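Adp-ribosyltransferase (Staphylococcus aureus, PDB 1OJQ) probably transfers an ADP-ribose unit from NAD+ to a target protein, as a C3-type bacterial exoenzyme. Local coordinates at residues Leu68-Ile72 with Leu182-Gly186; Gly144-Ala148 with Pro176-Glu180. All coordinates share one frame; numbering follows the deposited sequence.

Contact 1: residues Leu68-Ile72 with Leu182-Gly186; sequences LDSTI and LLPRG
Ile72 and Leu182 meet where helix 59-73 packs on the end of strand 180-183, the middle strand of the three-stranded antiparallel sheet in this ADP-ribosyltransferase fold. Ile72, which has the most surface buried here, uses both branches. Its CD1 methyl lies 4.0 Å from Leu182 CD2, the two side chains crossing at about a right angle, while Ile72 CG2 sits 3.8 Å from Pro184 CD and almost as near its CG. The first torsion of Ile72 (chi1 -65°) divides this work, setting CG2 anti to the backbone N and CG1 beside it. One turn earlier in the helix, Leu68 reaches the same methyl of Leu182 end on, CD1 to CD2 at 4.0 Å. Tyr36 of helix 27-38 touches both leucines.

Beside this apolar patch, Asp69 and Arg185 form a salt bridge with carboxylate and guanidinium 9° from coplanar. Arg185 NE gives its main bond to the syn lone pair of Asp69 OD2, 2.9 Å long and fairly straight at 163°; the longer contacts NE to OD1 and NH2 to OD2 are weak. Tyr136 OH also bonds Asp69 OD1, and Arg185 NH1 bonds Gly52 O, so both charged groups have second partners that should fix their rotation. A water completes the link, donating to Asp69 OD1 at 2.8 Å and accepting from the backbone N of Arg185 at 3.2 Å.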
ATOM      1  N   LEU A  68     -16.290  -2.524  -4.403  1.00  6.21           N
ATOM      2  CA  LEU A  68     -15.013  -2.774  -3.687  1.00  5.23           C
ATOM      3  C   LEU A  68     -14.977  -1.996  -2.379  1.00  6.41           C
ATOM      4  O   LEU A  68     -14.432  -2.473  -1.387  1.00  6.22           O
ATOM      5  CB  LEU A  68     -13.818  -2.441  -4.577  1.00  7.34           C
ATOM      6  CG  LEU A  68     -12.456  -3.019  -4.176  1.00 12.02           C
ATOM      7  CD1 LEU A  68     -12.487  -4.534  -3.989  1.00 10.27           C
ATOM      8  CD2 LEU A  68     -11.372  -2.671  -5.191  1.00 12.44           C
ATOM      9  N   ASP A  69     -15.563  -0.794  -2.366  1.00  4.00           N
ATOM     10  CA  ASP A  69     -15.649  -0.027  -1.137  1.00  1.71           C
ATOM     11  C   ASP A  69     -16.399  -0.831  -0.080  1.00  6.02           C
ATOM     12  O   ASP A  69     -15.976  -0.876   1.069  1.00  6.92           O
ATOM     13  CB  ASP A  69     -16.383   1.289  -1.341  1.00  4.50           C
ATOM     14  CG  ASP A  69     -15.631   2.360  -2.105  1.00  8.01           C
ATOM     15  OD1 ASP A  69     -14.439   2.200  -2.474  1.00  8.44           O
ATOM     16  OD2 ASP A  69     -16.287   3.400  -2.333  1.00 12.58           O
ATOM     17  N   SER A  70     -17.517  -1.423  -0.508  1.00  6.10           N
ATOM     18  CA  SER A  70     -18.311  -2.211   0.437  1.00  6.93           C
ATOM     19  C   SER A  70     -17.545  -3.435   0.919  1.00  8.44           C
ATOM     20  O   SER A  70     -17.498  -3.717   2.128  1.00  7.99           O
ATOM     21  CB  SER A  70     -19.635  -2.598  -0.236  1.00  7.79           C
ATOM     22  OG  SER A  70     -20.247  -3.627   0.512  1.00 12.11           O
ATOM     23  N   THR A  71     -16.912  -4.138  -0.031  1.00  2.85           N
ATOM     24  CA  THR A  71     -16.137  -5.312   0.363  1.00  2.74           C
ATOM     25  C   THR A  71     -15.069  -5.003   1.411  1.00  8.21           C
ATOM     26  O   THR A  71     -14.899  -5.688   2.432  1.00  5.09           O
ATOM     27  CB  THR A  71     -15.491  -5.921  -0.897  1.00  4.72           C
ATOM     28  OG1 THR A  71     -16.566  -6.330  -1.757  1.00  7.76           O
ATOM     29  CG2 THR A  71     -14.631  -7.128  -0.559  1.00  3.17           C
ATOM     30  N   ILE A  72     -14.287  -3.944   1.162  1.00  6.07           N
ATOM     31  CA  ILE A  72     -13.191  -3.607   2.098  1.00  6.03           C
ATOM     32  C   ILE A  72     -13.748  -3.235   3.459  1.00  3.96           C
ATOM     33  O   ILE A  72     -13.165  -3.543   4.501  1.00 10.29           O
ATOM     34  CB  ILE A  72     -12.337  -2.494   1.466  1.00  5.63           C
ATOM     35  CG1 ILE A  72     -11.615  -2.945   0.176  1.00  4.00           C
ATOM     36  CG2 ILE A  72     -11.335  -1.887   2.442  1.00  8.75           C
ATOM     37  CD1 ILE A  72     -10.931  -1.811  -0.586  1.00  4.83           C
ATOM     38  N   LEU A 182      -5.613  -5.045   1.228  1.00  6.22           N
ATOM     39  CA  LEU A 182      -6.151  -3.993   0.360  1.00  5.26           C
ATOM     40  C   LEU A 182      -6.743  -2.882   1.210  1.00  4.94           C
ATOM     41  O   LEU A 182      -7.607  -3.179   2.036  1.00  7.50           O
ATOM     42  CB  LEU A 182      -7.178  -4.637  -0.573  1.00  7.24           C
ATOM     43  CG  LEU A 182      -7.636  -3.794  -1.761  1.00 18.59           C
ATOM     44  CD1 LEU A 182      -6.453  -3.437  -2.653  1.00 14.47           C
ATOM     45  CD2 LEU A 182      -8.737  -4.532  -2.510  1.00  8.77           C
ATOM     46  N   LEU A 183      -6.319  -1.635   1.056  1.00  6.21           N
ATOM     47  CA  LEU A 183      -6.851  -0.505   1.817  1.00  5.60           C
ATOM     48  C   LEU A 183      -7.841   0.322   1.009  1.00  5.03           C
ATOM     49  O   LEU A 183      -7.767   0.361  -0.225  1.00  6.15           O
ATOM     50  CB  LEU A 183      -5.696   0.403   2.298  1.00  3.59           C
ATOM     51  CG  LEU A 183      -4.545  -0.312   3.034  1.00  7.72           C
ATOM     52  CD1 LEU A 183      -3.428   0.664   3.389  1.00  8.63           C
ATOM     53  CD2 LEU A 183      -5.104  -1.023   4.255  1.00 11.18           C
ATOM     54  N   PRO A 184      -8.774   0.998   1.665  1.00  4.28           N
ATOM     55  CA  PRO A 184      -9.769   1.820   1.009  1.00  2.60           C
ATOM     56  C   PRO A 184      -9.152   2.868   0.087  1.00  5.88           C
ATOM     57  O   PRO A 184      -8.048   3.362   0.312  1.00  7.60           O
ATOM     58  CB  PRO A 184     -10.416   2.603   2.164  1.00  6.63           C
ATOM     59  CG  PRO A 184     -10.220   1.731   3.351  1.00  9.71           C
ATOM     60  CD  PRO A 184      -8.936   0.988   3.130  1.00  5.16           C
ATOM     61  N   ARG A 185      -9.928   3.206  -0.928  1.00  6.21           N
ATOM     62  CA  ARG A 185      -9.566   4.348  -1.762  1.00  3.07           C
ATOM     63  C   ARG A 185      -9.518   5.590  -0.880  1.00  7.29           C
ATOM     64  O   ARG A 185     -10.260   5.730   0.084  1.00  8.25           O
ATOM     65  CB  ARG A 185     -10.525   4.512  -2.929  1.00  4.63           C
ATOM     66  CG  ARG A 185     -11.972   4.837  -2.523  1.00  5.91           C
ATOM     67  CD  ARG A 185     -12.842   4.735  -3.775  1.00  7.86           C
ATOM     68  NE  ARG A 185     -14.236   5.059  -3.518  1.00  6.47           N
ATOM     69  CZ  ARG A 185     -14.766   6.252  -3.741  1.00  7.03           C
ATOM     70  NH1 ARG A 185     -13.996   7.229  -4.225  1.00  8.92           N
ATOM     71  NH2 ARG A 185     -16.045   6.482  -3.487  1.00 12.06           N
ATOM     72  N   GLY A 186      -8.602   6.502  -1.214  1.00  6.44           N
ATOM     73  CA  GLY A 186      -8.534   7.750  -0.467  1.00  9.07           C
ATOM     74  C   GLY A 186      -7.750   7.598   0.830  1.00 12.40           C
ATOM     75  O   GLY A 186      -7.892   8.386   1.771  1.00 11.04           O
TER
HETATM   76  O   HOH W   1     -12.812   2.129  -0.231  1.00  8.66           O

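Contact 2: residues Gly144-Ala148 with Pro176-Glu180; sequences GAALA and PGQQE
Two similar first torsions bring Gln178 and Leu147 together: each has CG beside its own backbone N and anti to the carbonyl carbon, chi1 being -63° in Gln178 and -69° in Leu147. Gln178 is extended beyond CG, which carries its amide past Ala146 to the leucine. There NE2 lies 3.5 Å from Leu147 CD2, the side chains meeting at a slant. The same NE2 gives a hydrogen bond of 2.9 Å to a water, which in turn donates to Ala146 O at 2.7 Å. The two segments share no direct hydrogen bond, and this water links them.

Closer to the backbone, Gly144-Leu147 forms a type II beta turn, closed by Leu147 N to Gly144 O at 3.0 Å. Its central residues face the other loop. Ala145 O receives a CA-H...O contact from Gln178 CA, 3.4 Å long with 159° at the hydrogen. The CB methyls of Ala145 and Ala146 both rest on Gly177 O, at 3.5 and 3.4 Å respectively, so one carbonyl oxygen is covered by two methyls. Asp168 takes the backbone N-H groups of Gly177 and Gln179 on its two carboxylate oxygens, bracing the loop that meets the turn.

Gln178 and the NAD(+)-binding Glu180 form the Gln-X-Glu signature at the end of the ADP-ribosylating turn-turn (ARTT) loop. Residues 144-148, between the NAD(+)-binding Gln140 and Arg150, probably belong to the phosphate-nicotinamide loop, as in C3-like toxins, and the arrangement is consistent with these two loops meeting beside the NAD(+) site.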
ATOM      1  N   GLY A 144       7.985  -7.812   0.696  1.00 10.52           N
ATOM      2  CA  GLY A 144       8.607  -8.565  -0.377  1.00 14.88           C
ATOM      3  C   GLY A 144       8.117  -9.978  -0.580  1.00 11.69           C
ATOM      4  O   GLY A 144       8.667 -10.792  -1.336  1.00 10.91           O
ATOM      5  N   ALA A 145       7.034 -10.348   0.098  1.00  8.21           N
ATOM      6  CA  ALA A 145       6.490 -11.690  -0.076  1.00  9.45           C
ATOM      7  C   ALA A 145       6.085 -11.913  -1.530  1.00  8.98           C
ATOM      8  O   ALA A 145       5.248 -11.184  -2.059  1.00 12.45           O
ATOM      9  CB  ALA A 145       5.296 -11.895   0.847  1.00  9.52           C
ATOM     10  N   ALA A 146       6.690 -12.933  -2.149  1.00  9.35           N
ATOM     11  CA  ALA A 146       6.339 -13.313  -3.510  1.00  8.55           C
ATOM     12  C   ALA A 146       6.675 -12.211  -4.512  1.00 11.93           C
ATOM     13  O   ALA A 146       6.215 -12.307  -5.660  1.00 15.76           O
ATOM     14  CB  ALA A 146       4.863 -13.668  -3.574  1.00 10.99           C
ATOM     15  N   LEU A 147       7.462 -11.227  -4.103  1.00  7.61           N
ATOM     16  CA  LEU A 147       7.824 -10.130  -4.990  1.00 10.45           C
ATOM     17  C   LEU A 147       9.335  -9.893  -5.038  1.00 14.25           C
ATOM     18  O   LEU A 147      10.066 -10.053  -4.068  1.00 13.21           O
ATOM     19  CB  LEU A 147       7.109  -8.838  -4.578  1.00  9.86           C
ATOM     20  CG  LEU A 147       5.589  -8.855  -4.802  1.00 14.15           C
ATOM     21  CD1 LEU A 147       4.936  -7.670  -4.107  1.00 24.26           C
ATOM     22  CD2 LEU A 147       5.270  -8.864  -6.289  1.00 13.38           C
ATOM     23  N   ALA A 148       9.797  -9.490  -6.231  1.00 15.10           N
ATOM     24  CA  ALA A 148      11.202  -9.108  -6.356  1.00 18.43           C
ATOM     25  C   ALA A 148      11.513  -7.845  -5.570  1.00 13.46           C
ATOM     26  O   ALA A 148      10.624  -7.012  -5.399  1.00 11.59           O
ATOM     27  CB  ALA A 148      11.552  -8.844  -7.815  1.00 20.56           C
ATOM     28  N   PRO A 176      -1.427 -14.954  -5.557  1.00 13.02           N
ATOM     29  CA  PRO A 176      -1.317 -15.550  -4.220  1.00 11.21           C
ATOM     30  C   PRO A 176       0.104 -15.496  -3.669  1.00 12.86           C
ATOM     31  O   PRO A 176       1.078 -15.515  -4.413  1.00 10.10           O
ATOM     32  CB  PRO A 176      -1.705 -17.022  -4.414  1.00 16.19           C
ATOM     33  CG  PRO A 176      -1.580 -17.259  -5.879  1.00 22.67           C
ATOM     34  CD  PRO A 176      -1.868 -15.942  -6.558  1.00 14.65           C
ATOM     35  N   GLY A 177       0.195 -15.418  -2.342  1.00 10.15           N
ATOM     36  CA  GLY A 177       1.491 -15.487  -1.709  1.00  9.02           C
ATOM     37  C   GLY A 177       2.080 -14.136  -1.385  1.00  9.96           C
ATOM     38  O   GLY A 177       3.104 -14.084  -0.710  1.00  7.70           O
ATOM     39  N   GLN A 178       1.433 -13.058  -1.832  1.00 10.18           N
ATOM     40  CA  GLN A 178       1.916 -11.720  -1.540  1.00  7.02           C
ATOM     41  C   GLN A 178       1.494 -11.212  -0.164  1.00 11.29           C
ATOM     42  O   GLN A 178       1.897 -10.095   0.187  1.00  8.07           O
ATOM     43  CB  GLN A 178       1.416 -10.723  -2.606  1.00  8.69           C
ATOM     44  CG  GLN A 178       1.929 -11.012  -4.011  1.00  7.91           C
ATOM     45  CD  GLN A 178       1.378  -9.976  -4.980  1.00 16.68           C
ATOM     46  OE1 GLN A 178       0.425  -9.271  -4.612  1.00 18.03           O
ATOM     47  NE2 GLN A 178       1.964  -9.888  -6.162  1.00 10.47           N
ATOM     48  N   GLN A 179       0.702 -11.994   0.575  1.00  6.21           N
ATOM     49  CA  GLN A 179       0.219 -11.529   1.877  1.00  8.87           C
ATOM     50  C   GLN A 179      -0.479 -10.182   1.742  1.00  5.23           C
ATOM     51  O   GLN A 179      -0.301  -9.298   2.577  1.00  7.88           O
ATOM     52  CB  GLN A 179       1.400 -11.453   2.860  1.00  6.93           C
ATOM     53  CG  GLN A 179       1.940 -12.841   3.204  1.00  5.57           C
ATOM     54  CD  GLN A 179       0.977 -13.688   4.015  1.00 10.01           C
ATOM     55  OE1 GLN A 179       1.182 -14.916   4.072  1.00 12.75           O
ATOM     56  NE2 GLN A 179      -0.030 -13.140   4.661  1.00  3.17           N
ATOM     57  N   GLU A 180      -1.266 -10.013   0.684  1.00  5.99           N
ATOM     58  CA  GLU A 180      -1.811  -8.702   0.367  1.00  4.23           C
ATOM     59  C   GLU A 180      -2.913  -8.249   1.309  1.00  4.16           C
ATOM     60  O   GLU A 180      -3.837  -8.955   1.667  1.00  6.90           O
ATOM     61  CB  GLU A 180      -2.335  -8.663  -1.088  1.00  5.11           C
ATOM     62  CG  GLU A 180      -2.804  -7.232  -1.440  1.00  4.80           C
ATOM     63  CD  GLU A 180      -3.040  -7.013  -2.918  1.00 13.30           C
ATOM     64  OE1 GLU A 180      -2.725  -7.901  -3.742  1.00 12.14           O
ATOM     65  OE2 GLU A 180      -3.553  -5.916  -3.269  1.00 14.48           O
TER
HETATM   66  O   HOH W   2       3.790 -11.982  -6.839  1.00 15.85           O

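From the N terminus, the chain first passes through helix 59-73, whose 68-72 segment meets its partner only after 109 intervening residues. Within that span, the turn 144-148 meets 176-180 after only 27 intervening residues, so contact 2 closes a short loop lying wholly within the larger one that contact 1 closes. The segments 176-180 and 182-186 almost adjoin, being separated by one residue, yet the contact centres lie about 20 Å apart. Strand 180-183 therefore joins them: the loop leading into it meets the turn beside the NAD(+) site, and its far end meets the N-terminal helical part of the fold.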